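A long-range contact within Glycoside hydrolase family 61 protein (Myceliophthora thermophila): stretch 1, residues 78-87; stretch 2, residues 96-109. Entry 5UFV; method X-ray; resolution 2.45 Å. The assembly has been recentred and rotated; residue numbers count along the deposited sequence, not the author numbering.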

# COMPACT_ATOMS: atom_id res chain seq x y z
N GLY A 78 -12.05 -4.67 -1.77
CA GLY A 78 -11.08 -4.00 -2.59
C GLY A 78 -9.69 -4.58 -2.33
O GLY A 78 -9.48 -5.34 -1.38
N PRO A 79 -8.73 -4.22 -3.19
CA PRO A 79 -7.38 -4.74 -3.05
C PRO A 79 -6.47 -4.08 -1.99
O PRO A 79 -6.73 -2.98 -1.50
CB PRO A 79 -6.79 -4.52 -4.44
CG PRO A 79 -7.49 -3.33 -4.94
CD PRO A 79 -8.90 -3.47 -4.44
N ILE A 80 -5.42 -4.81 -1.67
CA ILE A 80 -4.34 -4.35 -0.83
C ILE A 80 -3.14 -4.27 -1.74
O ILE A 80 -2.87 -5.22 -2.47
CB ILE A 80 -4.02 -5.42 0.24
CG1 ILE A 80 -5.24 -5.66 1.11
CG2 ILE A 80 -2.84 -4.99 1.08
CD1 ILE A 80 -5.04 -6.76 2.12
N LEU A 81 -2.41 -3.16 -1.70
CA LEU A 81 -1.15 -3.05 -2.39
C LEU A 81 -0.04 -2.56 -1.47
O LEU A 81 -0.26 -1.64 -0.67
CB LEU A 81 -1.28 -2.09 -3.56
CG LEU A 81 -2.13 -2.60 -4.73
CD1 LEU A 81 -3.61 -2.40 -4.49
CD2 LEU A 81 -1.71 -1.89 -6.02
N VAL A 82 1.15 -3.15 -1.60
CA VAL A 82 2.29 -2.70 -0.87
C VAL A 82 3.41 -2.48 -1.84
O VAL A 82 3.75 -3.37 -2.59
CB VAL A 82 2.76 -3.74 0.14
CG1 VAL A 82 3.87 -3.15 1.00
CG2 VAL A 82 1.58 -4.25 0.97
N TRP A 83 3.99 -1.29 -1.81
CA TRP A 83 4.98 -0.89 -2.77
C TRP A 83 6.22 -0.41 -2.07
O TRP A 83 6.19 -0.06 -0.92
CB TRP A 83 4.52 0.32 -3.56
CG TRP A 83 3.17 0.28 -4.22
CD1 TRP A 83 1.95 0.30 -3.61
CD2 TRP A 83 2.91 0.33 -5.63
NE1 TRP A 83 0.95 0.30 -4.55
CE2 TRP A 83 1.51 0.33 -5.80
CE3 TRP A 83 3.73 0.37 -6.76
CZ2 TRP A 83 0.92 0.38 -7.04
CZ3 TRP A 83 3.13 0.41 -8.00
CH2 TRP A 83 1.75 0.42 -8.14
N MET A 84 7.29 -0.31 -2.84
CA MET A 84 8.53 0.23 -2.38
C MET A 84 9.11 1.14 -3.44
O MET A 84 8.68 1.14 -4.58
CB MET A 84 9.53 -0.90 -2.05
CG MET A 84 9.21 -1.61 -0.76
SD MET A 84 10.42 -2.84 -0.20
CE MET A 84 11.67 -1.82 0.59
N TYR A 85 10.10 1.92 -3.04
CA TYR A 85 10.64 2.95 -3.89
C TYR A 85 12.05 3.22 -3.41
O TYR A 85 12.26 3.51 -2.24
CB TYR A 85 9.78 4.22 -3.78
CG TYR A 85 10.28 5.39 -4.56
CD1 TYR A 85 11.39 6.12 -4.13
CD2 TYR A 85 9.64 5.80 -5.70
CE1 TYR A 85 11.86 7.20 -4.85
CE2 TYR A 85 10.09 6.89 -6.42
CZ TYR A 85 11.21 7.59 -5.99
OH TYR A 85 11.63 8.68 -6.73
N LYS A 86 12.99 3.12 -4.34
CA LYS A 86 14.39 3.32 -4.05
C LYS A 86 14.74 4.81 -4.06
O LYS A 86 14.81 5.41 -5.12
CB LYS A 86 15.23 2.58 -5.09
CG LYS A 86 16.73 2.77 -4.94
CD LYS A 86 17.33 1.81 -3.95
CE LYS A 86 18.73 2.23 -3.52
NZ LYS A 86 19.70 2.13 -4.63
N CYS A 87 14.99 5.38 -2.89
CA CYS A 87 15.44 6.75 -2.81
C CYS A 87 16.82 6.91 -3.47
O CYS A 87 17.73 6.15 -3.18
CB CYS A 87 15.48 7.24 -1.34
SG CYS A 87 13.86 7.43 -0.55
N GLY A 96 9.52 10.77 -3.75
CA GLY A 96 8.80 9.62 -4.27
C GLY A 96 8.35 9.82 -5.69
O GLY A 96 7.40 9.16 -6.16
N SER A 97 9.01 10.73 -6.39
CA SER A 97 8.54 11.13 -7.72
C SER A 97 9.18 10.29 -8.79
O SER A 97 10.20 9.65 -8.56
CB SER A 97 8.85 12.59 -8.00
OG SER A 97 10.25 12.76 -8.01
N GLY A 98 8.56 10.31 -9.96
CA GLY A 98 9.02 9.50 -11.09
C GLY A 98 8.55 8.06 -10.99
O GLY A 98 7.74 7.70 -10.13
N ALA A 99 9.07 7.22 -11.88
CA ALA A 99 8.63 5.84 -11.99
C ALA A 99 9.61 4.99 -11.24
O ALA A 99 10.38 4.24 -11.82
CB ALA A 99 8.54 5.43 -13.44
N GLY A 100 9.59 5.13 -9.93
CA GLY A 100 10.41 4.33 -9.05
C GLY A 100 9.60 3.34 -8.25
O GLY A 100 10.18 2.43 -7.63
N TRP A 101 8.28 3.47 -8.23
CA TRP A 101 7.48 2.57 -7.37
C TRP A 101 7.27 1.18 -7.95
O TRP A 101 6.79 1.02 -9.09
CB TRP A 101 6.12 3.17 -7.09
CG TRP A 101 6.22 4.41 -6.32
CD1 TRP A 101 6.26 5.66 -6.83
CD2 TRP A 101 6.29 4.55 -4.89
NE1 TRP A 101 6.34 6.56 -5.82
CE2 TRP A 101 6.37 5.90 -4.61
CE3 TRP A 101 6.30 3.64 -3.82
CZ2 TRP A 101 6.46 6.40 -3.30
CZ3 TRP A 101 6.36 4.14 -2.52
CH2 TRP A 101 6.43 5.49 -2.27
N PHE A 102 7.59 0.17 -7.17
CA PHE A 102 7.32 -1.19 -7.57
C PHE A 102 6.58 -1.93 -6.45
O PHE A 102 6.82 -1.69 -5.28
CB PHE A 102 8.64 -1.87 -7.96
CG PHE A 102 9.65 -1.92 -6.84
CD1 PHE A 102 10.55 -0.89 -6.67
CD2 PHE A 102 9.70 -3.01 -5.97
CE1 PHE A 102 11.49 -0.93 -5.65
CE2 PHE A 102 10.64 -3.06 -4.95
CZ PHE A 102 11.53 -2.01 -4.79
N LYS A 103 5.67 -2.82 -6.85
CA LYS A 103 4.92 -3.66 -5.91
C LYS A 103 5.77 -4.79 -5.37
O LYS A 103 6.46 -5.48 -6.13
CB LYS A 103 3.69 -4.26 -6.59
CG LYS A 103 2.54 -3.28 -6.71
CD LYS A 103 1.64 -3.51 -7.91
CE LYS A 103 0.73 -4.72 -7.74
NZ LYS A 103 -0.24 -4.87 -8.86
N ILE A 104 5.68 -5.00 -4.06
CA ILE A 104 6.23 -6.18 -3.43
C ILE A 104 5.16 -7.14 -2.92
O ILE A 104 5.45 -8.30 -2.70
CB ILE A 104 7.18 -5.80 -2.28
CG1 ILE A 104 6.43 -5.17 -1.13
CG2 ILE A 104 8.25 -4.84 -2.77
CD1 ILE A 104 7.35 -4.89 0.04
N ASP A 105 3.93 -6.67 -2.72
CA ASP A 105 2.84 -7.52 -2.25
C ASP A 105 1.50 -7.04 -2.82
O ASP A 105 1.36 -5.89 -3.22
CB ASP A 105 2.81 -7.52 -0.72
CG ASP A 105 2.21 -8.80 -0.13
OD1 ASP A 105 1.96 -9.76 -0.90
OD2 ASP A 105 2.01 -8.87 1.12
N GLU A 106 0.51 -7.92 -2.86
CA GLU A 106 -0.83 -7.54 -3.31
C GLU A 106 -1.84 -8.63 -2.95
O GLU A 106 -1.48 -9.79 -2.85
CB GLU A 106 -0.87 -7.32 -4.82
CG GLU A 106 -0.56 -8.60 -5.61
CD GLU A 106 -0.74 -8.48 -7.13
OE1 GLU A 106 -1.00 -7.36 -7.68
OE2 GLU A 106 -0.61 -9.56 -7.77
N ALA A 107 -3.09 -8.25 -2.74
CA ALA A 107 -4.14 -9.22 -2.51
C ALA A 107 -5.41 -8.63 -3.05
O ALA A 107 -5.63 -7.42 -2.93
CB ALA A 107 -4.27 -9.55 -1.04
N GLY A 108 -6.23 -9.48 -3.66
CA GLY A 108 -7.46 -9.06 -4.27
C GLY A 108 -8.59 -10.01 -3.95
O GLY A 108 -8.81 -10.35 -2.81
N PHE A 109 -9.30 -10.42 -4.99
CA PHE A 109 -10.56 -11.06 -4.84
C PHE A 109 -10.41 -12.55 -5.11
O PHE A 109 -9.85 -12.92 -6.11
CB PHE A 109 -11.55 -10.47 -5.84
CG PHE A 109 -12.90 -11.11 -5.79
CD1 PHE A 109 -13.75 -10.86 -4.72
CD2 PHE A 109 -13.31 -11.99 -6.78
CE1 PHE A 109 -14.99 -11.46 -4.65
CE2 PHE A 109 -14.55 -12.60 -6.72
CZ PHE A 109 -15.39 -12.33 -5.66
O HOH W 1 -8.31 -7.69 -1.00
O HOH W 2 12.90 2.40 -7.11

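Backbone pairing sets the rule here: the strand that begins at Ile80 runs antiparallel to the strand segments of the second stretch, and its inward amides and carbonyls are nearly all spent on them. Ile80 N gives to Ala107 O (2.9 Å), and Ala107 N returns to Ile80 O (3.0 Å). Val82 N reaches Asp105 O at 3.2 Å. Then a bulge shifts the register by one, and Val82 O serves two donors: Ile104 N at 2.9 Å and, weakly, Asp105 N at 3.3 Å, so no amide at the corner is wasted. Met84 N to Phe102 O (2.8 Å) and Phe102 N to Met84 O (3.0 Å) resume the ladder. Beyond it water 2 takes over, accepting from Lys86 N (2.9 Å) and donating to Gly100 O (2.8 Å).

Side chains alternate. Ile80, Val82 and Met84 share a face with Ala107 and Phe102, and Met84 CB packs 3.6 Å from Phe102 CZ. On the other face, Lys103 lays CG over the Trp83 ring while its NZ bridges to Glu106 OE1 (2.9 Å), giving apolar contact without stranding the charge.

Tyr85 is buried, yet its OH donates to Ser97 O at 2.5 Å. Its edge meets the face of Trp101, whose NE1 donates to Gly96 O (2.8 Å). Glycine suits position 100: an ideal CB on Gly100 would clash with Tyr85 CE2.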